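Local coordinates for lipoprotein signal peptidase (Staphylococcus aureus, PDB 6RYO), which probably cleaves signal peptides from bacterial membrane prolipoproteins, acting as an aspartyl protease embedded in the cell membrane, at residues Lys28-Val42 / Gln111-Ala125. Sequence-based numbering, arbitrary orientation.
With OLC ((2R)-2,3-dihydroxypropyl (9Z)-octadec-9-enoate), chain E; OLC ((2R)-2,3-dihydroxypropyl (9Z)-octadec-9-enoate), chain D; OLC ((2R)-2,3-dihydroxypropyl (9Z)-octadec-9-enoate), chain F.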
loop_
_atom_site.group_PDB
_atom_site.type_symbol
_atom_site.label_atom_id
_atom_site.label_comp_id
_atom_site.label_asym_id
_atom_site.label_seq_id
_atom_site.Cartn_x
_atom_site.Cartn_y
_atom_site.Cartn_z
ATOM N N LYS A 28 -3.832 -22.673 12.552
ATOM C CA LYS A 28 -3.158 -21.724 13.431
ATOM C C LYS A 28 -2.723 -20.485 12.658
ATOM O O LYS A 28 -3.073 -19.355 13.019
ATOM C CB LYS A 28 -1.963 -22.405 14.102
ATOM C CG LYS A 28 -1.374 -21.643 15.279
ATOM C CD LYS A 28 -0.317 -22.469 15.997
ATOM C CE LYS A 28 0.181 -21.762 17.249
ATOM N NZ LYS A 28 1.179 -22.575 18.001
ATOM N N TYR A 29 -1.956 -20.680 11.587
ATOM C CA TYR A 29 -1.540 -19.600 10.700
ATOM C C TYR A 29 -1.981 -19.936 9.285
ATOM O O TYR A 29 -1.547 -20.945 8.720
ATOM C CB TYR A 29 -0.026 -19.391 10.749
ATOM C CG TYR A 29 0.520 -19.136 12.132
ATOM C CD1 TYR A 29 0.226 -17.961 12.809
ATOM C CD2 TYR A 29 1.343 -20.064 12.754
ATOM C CE1 TYR A 29 0.727 -17.722 14.071
ATOM C CE2 TYR A 29 1.850 -19.834 14.015
ATOM C CZ TYR A 29 1.538 -18.662 14.669
ATOM O OH TYR A 29 2.040 -18.426 15.927
ATOM N N PHE A 30 -2.840 -19.091 8.714
ATOM C CA PHE A 30 -3.277 -19.235 7.324
ATOM C C PHE A 30 -2.194 -18.673 6.399
ATOM O O PHE A 30 -2.368 -17.667 5.708
ATOM C CB PHE A 30 -4.613 -18.538 7.104
ATOM C CG PHE A 30 -5.768 -19.177 7.831
ATOM C CD1 PHE A 30 -5.994 -18.914 9.172
ATOM C CD2 PHE A 30 -6.634 -20.030 7.166
ATOM C CE1 PHE A 30 -7.058 -19.496 9.839
ATOM C CE2 PHE A 30 -7.702 -20.615 7.830
ATOM C CZ PHE A 30 -7.911 -20.347 9.168
ATOM N N ILE A 31 -1.050 -19.361 6.392
ATOM C CA ILE A 31 0.094 -18.890 5.616
ATOM C C ILE A 31 -0.183 -18.994 4.118
ATOM O O ILE A 31 0.251 -18.141 3.336
ATOM C CB ILE A 31 1.362 -19.664 6.021
ATOM C CG1 ILE A 31 2.562 -19.221 5.179
ATOM C CG2 ILE A 31 1.137 -21.161 5.900
ATOM C CD1 ILE A 31 3.855 -19.918 5.539
ATOM N N GLY A 32 -0.910 -20.030 3.694
ATOM C CA GLY A 32 -1.211 -20.171 2.279
ATOM C C GLY A 32 -2.072 -19.041 1.747
ATOM O O GLY A 32 -1.814 -18.506 0.667
ATOM N N THR A 33 -3.100 -18.655 2.505
ATOM C CA THR A 33 -3.972 -17.568 2.068
ATOM C C THR A 33 -3.291 -16.213 2.217
ATOM O O THR A 33 -3.432 -15.343 1.349
ATOM C CB THR A 33 -5.285 -17.595 2.855
ATOM O OG1 THR A 33 -5.943 -18.854 2.659
ATOM C CG2 THR A 33 -6.204 -16.474 2.393
ATOM N N SER A 34 -2.541 -16.018 3.304
ATOM C CA SER A 34 -1.956 -14.708 3.581
ATOM C C SER A 34 -0.913 -14.320 2.538
ATOM O O SER A 34 -0.875 -13.165 2.093
ATOM C CB SER A 34 -1.342 -14.703 4.980
ATOM O OG SER A 34 -2.322 -15.002 5.959
ATOM N N ILE A 35 -0.063 -15.266 2.135
ATOM C CA ILE A 35 1.052 -14.934 1.250
ATOM C C ILE A 35 0.556 -14.627 -0.160
ATOM O O ILE A 35 0.963 -13.630 -0.769
ATOM C CB ILE A 35 2.094 -16.066 1.254
ATOM C CG1 ILE A 35 2.845 -16.077 2.588
ATOM C CG2 ILE A 35 3.054 -15.919 0.081
ATOM C CD1 ILE A 35 4.014 -17.025 2.622
ATOM N N LEU A 36 -0.330 -15.468 -0.702
ATOM C CA LEU A 36 -0.816 -15.219 -2.057
ATOM C C LEU A 36 -1.729 -14.001 -2.121
ATOM O O LEU A 36 -1.886 -13.417 -3.198
ATOM C CB LEU A 36 -1.522 -16.461 -2.620
ATOM C CG LEU A 36 -2.857 -16.988 -2.090
ATOM C CD1 LEU A 36 -4.018 -16.312 -2.787
ATOM C CD2 LEU A 36 -2.938 -18.493 -2.287
ATOM N N ILE A 37 -2.332 -13.604 -0.999
ATOM C CA ILE A 37 -2.953 -12.285 -0.928
ATOM C C ILE A 37 -1.890 -11.207 -1.088
ATOM O O ILE A 37 -2.034 -10.278 -1.890
ATOM C CB ILE A 37 -3.735 -12.122 0.388
ATOM C CG1 ILE A 37 -5.079 -12.847 0.306
ATOM C CG2 ILE A 37 -3.946 -10.652 0.710
ATOM C CD1 ILE A 37 -5.940 -12.690 1.542
ATOM N N ALA A 38 -0.795 -11.328 -0.334
ATOM C CA ALA A 38 0.315 -10.394 -0.483
ATOM C C ALA A 38 0.948 -10.507 -1.863
ATOM O O ALA A 38 1.394 -9.504 -2.433
ATOM C CB ALA A 38 1.357 -10.638 0.610
ATOM N N VAL A 39 0.998 -11.719 -2.420
ATOM C CA VAL A 39 1.557 -11.900 -3.757
ATOM C C VAL A 39 0.699 -11.187 -4.794
ATOM O O VAL A 39 1.206 -10.421 -5.621
ATOM C CB VAL A 39 1.708 -13.397 -4.079
ATOM C CG1 VAL A 39 1.907 -13.601 -5.573
ATOM C CG2 VAL A 39 2.878 -13.988 -3.307
ATOM N N PHE A 40 -0.618 -11.417 -4.760
ATOM C CA PHE A 40 -1.499 -10.815 -5.757
ATOM C C PHE A 40 -1.536 -9.295 -5.646
ATOM O O PHE A 40 -1.659 -8.606 -6.663
ATOM C CB PHE A 40 -2.913 -11.392 -5.632
ATOM C CG PHE A 40 -3.152 -12.603 -6.491
ATOM C CD1 PHE A 40 -3.287 -12.480 -7.864
ATOM C CD2 PHE A 40 -3.253 -13.865 -5.926
ATOM C CE1 PHE A 40 -3.509 -13.591 -8.658
ATOM C CE2 PHE A 40 -3.475 -14.979 -6.713
ATOM C CZ PHE A 40 -3.605 -14.842 -8.081
ATOM N N VAL A 41 -1.427 -8.754 -4.430
ATOM C CA VAL A 41 -1.442 -7.303 -4.260
ATOM C C VAL A 41 -0.162 -6.685 -4.811
ATOM O O VAL A 41 -0.197 -5.683 -5.533
ATOM C CB VAL A 41 -1.655 -6.933 -2.780
ATOM C CG1 VAL A 41 -1.431 -5.443 -2.567
ATOM C CG2 VAL A 41 -3.052 -7.321 -2.334
ATOM N N VAL A 42 0.989 -7.273 -4.475
ATOM C CA VAL A 42 2.268 -6.727 -4.926
ATOM C C VAL A 42 2.387 -6.819 -6.441
ATOM O O VAL A 42 2.876 -5.889 -7.096
ATOM C CB VAL A 42 3.434 -7.445 -4.221
ATOM C CG1 VAL A 42 4.759 -7.055 -4.854
ATOM C CG2 VAL A 42 3.437 -7.109 -2.745
ATOM N N GLN A 111 -3.140 -15.528 15.798
ATOM C CA GLN A 111 -3.365 -16.962 15.683
ATOM C C GLN A 111 -4.854 -17.269 15.600
ATOM O O GLN A 111 -5.675 -16.629 16.263
ATOM C CB GLN A 111 -2.750 -17.694 16.873
ATOM C CG GLN A 111 -1.312 -17.317 17.158
ATOM C CD GLN A 111 -1.096 -16.960 18.613
ATOM O OE1 GLN A 111 -1.965 -16.363 19.251
ATOM N NE2 GLN A 111 0.060 -17.331 19.151
ATOM N N TYR A 112 -5.197 -18.253 14.771
ATOM C CA TYR A 112 -6.560 -18.736 14.559
ATOM C C TYR A 112 -7.514 -17.640 14.100
ATOM O O TYR A 112 -8.737 -17.825 14.151
ATOM C CB TYR A 112 -7.125 -19.410 15.817
ATOM C CG TYR A 112 -6.137 -20.289 16.545
ATOM C CD1 TYR A 112 -5.700 -21.485 15.992
ATOM C CD2 TYR A 112 -5.649 -19.927 17.791
ATOM C CE1 TYR A 112 -4.799 -22.293 16.659
ATOM C CE2 TYR A 112 -4.749 -20.726 18.466
ATOM C CZ TYR A 112 -4.327 -21.908 17.897
ATOM O OH TYR A 112 -3.430 -22.707 18.566
ATOM N N ASN A 113 -6.994 -16.499 13.653
ATOM C CA ASN A 113 -7.800 -15.343 13.271
ATOM C C ASN A 113 -7.471 -15.014 11.817
ATOM O O ASN A 113 -6.542 -14.251 11.543
ATOM C CB ASN A 113 -7.522 -14.162 14.208
ATOM C CG ASN A 113 -8.534 -13.044 14.061
ATOM O OD1 ASN A 113 -9.078 -12.818 12.981
ATOM N ND2 ASN A 113 -8.790 -12.334 15.153
ATOM N N LEU A 114 -8.236 -15.595 10.887
ATOM C CA LEU A 114 -8.000 -15.334 9.470
ATOM C C LEU A 114 -8.242 -13.868 9.125
ATOM O O LEU A 114 -7.539 -13.297 8.284
ATOM C CB LEU A 114 -8.887 -16.238 8.614
ATOM C CG LEU A 114 -8.842 -16.027 7.099
ATOM C CD1 LEU A 114 -7.427 -16.209 6.579
ATOM C CD2 LEU A 114 -9.800 -16.978 6.394
ATOM N N PHE A 115 -9.238 -13.246 9.763
ATOM C CA PHE A 115 -9.577 -11.858 9.459
ATOM C C PHE A 115 -8.387 -10.931 9.675
ATOM O O PHE A 115 -8.061 -10.108 8.811
ATOM C CB PHE A 115 -10.767 -11.414 10.313
ATOM C CG PHE A 115 -11.159 -9.980 10.109
ATOM C CD1 PHE A 115 -10.703 -8.993 10.970
ATOM C CD2 PHE A 115 -11.987 -9.617 9.061
ATOM C CE1 PHE A 115 -11.063 -7.674 10.785
ATOM C CE2 PHE A 115 -12.352 -8.299 8.871
ATOM C CZ PHE A 115 -11.890 -7.326 9.735
ATOM N N MET A 116 -7.732 -11.038 10.831
ATOM C CA MET A 116 -6.590 -10.173 11.106
ATOM C C MET A 116 -5.386 -10.553 10.254
ATOM O O MET A 116 -4.629 -9.677 9.818
ATOM C CB MET A 116 -6.231 -10.222 12.591
ATOM C CG MET A 116 -7.172 -9.426 13.478
ATOM S SD MET A 116 -6.338 -8.762 14.933
ATOM C CE MET A 116 -5.943 -10.265 15.826
ATOM N N GLN A 117 -5.187 -11.852 10.018
ATOM C CA GLN A 117 -4.080 -12.289 9.170
ATOM C C GLN A 117 -4.217 -11.739 7.755
ATOM O O GLN A 117 -3.217 -11.376 7.122
ATOM C CB GLN A 117 -4.004 -13.816 9.158
ATOM C CG GLN A 117 -3.562 -14.428 10.483
ATOM C CD GLN A 117 -3.445 -15.938 10.420
ATOM O OE1 GLN A 117 -3.449 -16.529 9.340
ATOM N NE2 GLN A 117 -3.341 -16.572 11.583
ATOM N N VAL A 118 -5.446 -11.678 7.236
ATOM C CA VAL A 118 -5.684 -11.028 5.949
ATOM C C VAL A 118 -5.355 -9.543 6.040
ATOM O O VAL A 118 -4.734 -8.967 5.137
ATOM C CB VAL A 118 -7.137 -11.256 5.490
ATOM C CG1 VAL A 118 -7.470 -10.371 4.292
ATOM C CG2 VAL A 118 -7.365 -12.721 5.150
ATOM N N ALA A 119 -5.776 -8.901 7.133
ATOM C CA ALA A 119 -5.522 -7.475 7.309
ATOM C C ALA A 119 -4.028 -7.185 7.387
ATOM O O ALA A 119 -3.533 -6.244 6.755
ATOM C CB ALA A 119 -6.241 -6.970 8.560
ATOM N N ILE A 120 -3.296 -7.981 8.170
ATOM C CA ILE A 120 -1.847 -7.815 8.261
ATOM C C ILE A 120 -1.204 -8.004 6.892
ATOM O O ILE A 120 -0.271 -7.279 6.521
ATOM C CB ILE A 120 -1.264 -8.787 9.305
ATOM C CG1 ILE A 120 -1.825 -8.478 10.695
ATOM C CG2 ILE A 120 0.253 -8.718 9.316
ATOM C CD1 ILE A 120 -1.376 -9.447 11.763
ATOM N N SER A 121 -1.695 -8.975 6.117
ATOM C CA SER A 121 -1.190 -9.178 4.762
ATOM C C SER A 121 -1.419 -7.945 3.899
ATOM O O SER A 121 -0.526 -7.517 3.155
ATOM C CB SER A 121 -1.854 -10.404 4.136
ATOM O OG SER A 121 -1.658 -11.550 4.943
ATOM N N LEU A 122 -2.622 -7.369 3.973
ATOM C CA LEU A 122 -2.901 -6.139 3.238
ATOM C C LEU A 122 -1.985 -5.010 3.689
ATOM O O LEU A 122 -1.530 -4.202 2.868
ATOM C CB LEU A 122 -4.367 -5.744 3.411
ATOM C CG LEU A 122 -5.386 -6.693 2.779
ATOM C CD1 LEU A 122 -6.802 -6.175 2.979
ATOM C CD2 LEU A 122 -5.080 -6.881 1.299
ATOM N N LEU A 123 -1.715 -4.928 4.995
ATOM C CA LEU A 123 -0.753 -3.948 5.488
ATOM C C LEU A 123 0.659 -4.280 5.022
ATOM O O LEU A 123 1.409 -3.387 4.610
ATOM C CB LEU A 123 -0.808 -3.878 7.014
ATOM C CG LEU A 123 -2.130 -3.470 7.672
ATOM C CD1 LEU A 123 -2.046 -3.622 9.185
ATOM C CD2 LEU A 123 -2.490 -2.049 7.302
ATOM N N PHE A 124 1.038 -5.559 5.078
ATOM C CA PHE A 124 2.382 -5.955 4.669
ATOM C C PHE A 124 2.591 -5.719 3.177
ATOM O O PHE A 124 3.616 -5.164 2.767
ATOM C CB PHE A 124 2.627 -7.424 5.022
ATOM C CG PHE A 124 4.067 -7.851 4.896
ATOM C CD1 PHE A 124 4.616 -8.153 3.659
ATOM C CD2 PHE A 124 4.865 -7.966 6.021
ATOM C CE1 PHE A 124 5.937 -8.548 3.547
ATOM C CE2 PHE A 124 6.186 -8.361 5.917
ATOM C CZ PHE A 124 6.722 -8.653 4.679
ATOM N N ALA A 125 1.628 -6.143 2.353
ATOM C CA ALA A 125 1.778 -6.005 0.907
ATOM C C ALA A 125 1.801 -4.540 0.487
ATOM O O ALA A 125 2.593 -4.147 -0.378
ATOM C CB ALA A 125 0.651 -6.748 0.189
HETATM C C10 OLC E . 6.395 -10.941 -6.594
HETATM C C9 OLC E . 6.179 -10.651 -5.328
HETATM C C11 OLC E . 6.761 -12.367 -6.999
HETATM C C8 OLC E . 6.297 -11.740 -4.265
HETATM C C24 OLC E . 2.870 -13.438 7.426
HETATM C C12 OLC E . 6.994 -12.413 -8.506
HETATM C C7 OLC E . 6.391 -11.088 -2.888
HETATM C C6 OLC E . 4.989 -10.769 -2.376
HETATM C C5 OLC E . 5.006 -10.777 -0.851
HETATM C C4 OLC E . 5.358 -12.181 -0.363
HETATM C C3 OLC E . 5.773 -12.128 1.106
HETATM C C2 OLC E . 4.665 -11.472 1.926
HETATM C C21 OLC E . 3.846 -12.146 5.543
HETATM C C1 OLC E . 4.711 -11.980 3.365
HETATM C C22 OLC E . 2.551 -12.700 6.128
HETATM O O19 OLC E . 5.653 -12.589 3.749
HETATM O O25 OLC E . 3.623 -14.583 7.134
HETATM O O23 OLC E . 1.672 -11.642 6.388
HETATM O O20 OLC E . 3.630 -11.734 4.224
HETATM C C10 OLC D . -12.361 -2.197 -3.334
HETATM C C9 OLC D . -11.968 -3.321 -2.771
HETATM C C11 OLC D . -13.532 -1.413 -2.746
HETATM C C8 OLC D . -12.689 -3.844 -1.530
HETATM C C24 OLC D . -12.343 -14.296 5.924
HETATM C C7 OLC D . -11.791 -4.826 -0.781
HETATM C C6 OLC D . -12.368 -5.069 0.612
HETATM C C5 OLC D . -11.625 -6.224 1.276
HETATM C C4 OLC D . -12.471 -6.791 2.414
HETATM C C3 OLC D . -12.414 -8.315 2.355
HETATM C C2 OLC D . -12.951 -8.903 3.659
HETATM C C21 OLC D . -12.069 -11.981 5.040
HETATM C C1 OLC D . -11.872 -9.774 4.301
HETATM C C22 OLC D . -12.604 -12.819 6.196
HETATM O O19 OLC D . -10.756 -9.733 3.901
HETATM O O25 OLC D . -12.811 -15.049 7.008
HETATM O O23 OLC D . -11.956 -12.443 7.379
HETATM O O20 OLC D . -12.200 -10.626 5.359
HETATM C C10 OLC F . -7.320 -7.103 -6.517
HETATM C C9 OLC F . -7.122 -8.199 -5.817
HETATM C C11 OLC F . -6.230 -6.037 -6.613
HETATM C C8 OLC F . -5.800 -8.428 -5.085
HETATM C C24 OLC F . -7.229 -19.967 -1.211
HETATM C C12 OLC F . -6.581 -5.078 -7.748
HETATM C C7 OLC F . -5.867 -9.683 -4.212
HETATM C C13 OLC F . -5.375 -4.202 -8.077
HETATM C C6 OLC F . -7.210 -10.394 -4.373
HETATM C C14 OLC F . -5.339 -3.940 -9.580
HETATM C C5 OLC F . -7.213 -11.685 -3.558
HETATM C C4 OLC F . -6.532 -12.791 -4.358
HETATM C C3 OLC F . -7.169 -14.131 -4.001
HETATM C C2 OLC F . -6.998 -14.406 -2.507
HETATM C C21 OLC F . -7.622 -17.535 -0.774
HETATM C C1 OLC F . -7.822 -15.631 -2.128
HETATM C C22 OLC F . -8.283 -18.864 -1.137
HETATM O O19 OLC F . -8.997 -15.534 -2.002
HETATM O O25 OLC F . -7.632 -21.067 -0.443
HETATM O O23 OLC F . -9.236 -19.191 -0.163
HETATM O O20 OLC F . -7.206 -16.873 -1.936
#
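The starts of helices 31-55 and 114-137 run roughly parallel, their axes 8.7 Å apart and crossing at -31°; the backbones draw close at both ends, K28 beside Y112 and A38 beside A125. At the polar end Y112 N donates to K28 O at 3.0 Å, almost straight (171°) and on a lone pair. Q117, extended beyond CG, reaches across the turn before helix 31-55 with both ends of its amide: OE1 takes F30 N in its carbonyl plane at 2.7 Å, while NE2 gives K28 O a second, more bent bond and also donates to A110 O. The same OE1 lies at the edge of the F30 ring, in its plane, and L114 lies over one ring face, its CB 4.1 Å from the centroid in a CH-pi contact. Farther along, S121 OG bonds its own helix at Q117 O (2.7 Å), and S34 OG likewise returns to F30 O; the two serines meet where S34 CB comes to 3.2 Å of S121 OG. Beyond them, I37 CD1 reaches both methyls of V118, and A125 CB packs against A38 CA and V41 CG1, each 3.7 Å away. The small S34, A38, S121 and A125 probably let the helices approach this closely within the membrane, monoolein chains flanking the pair, whereas the amide of Q117, oxygen and nitrogen both engaged, probably helps hold the turn leading into helix 31-55.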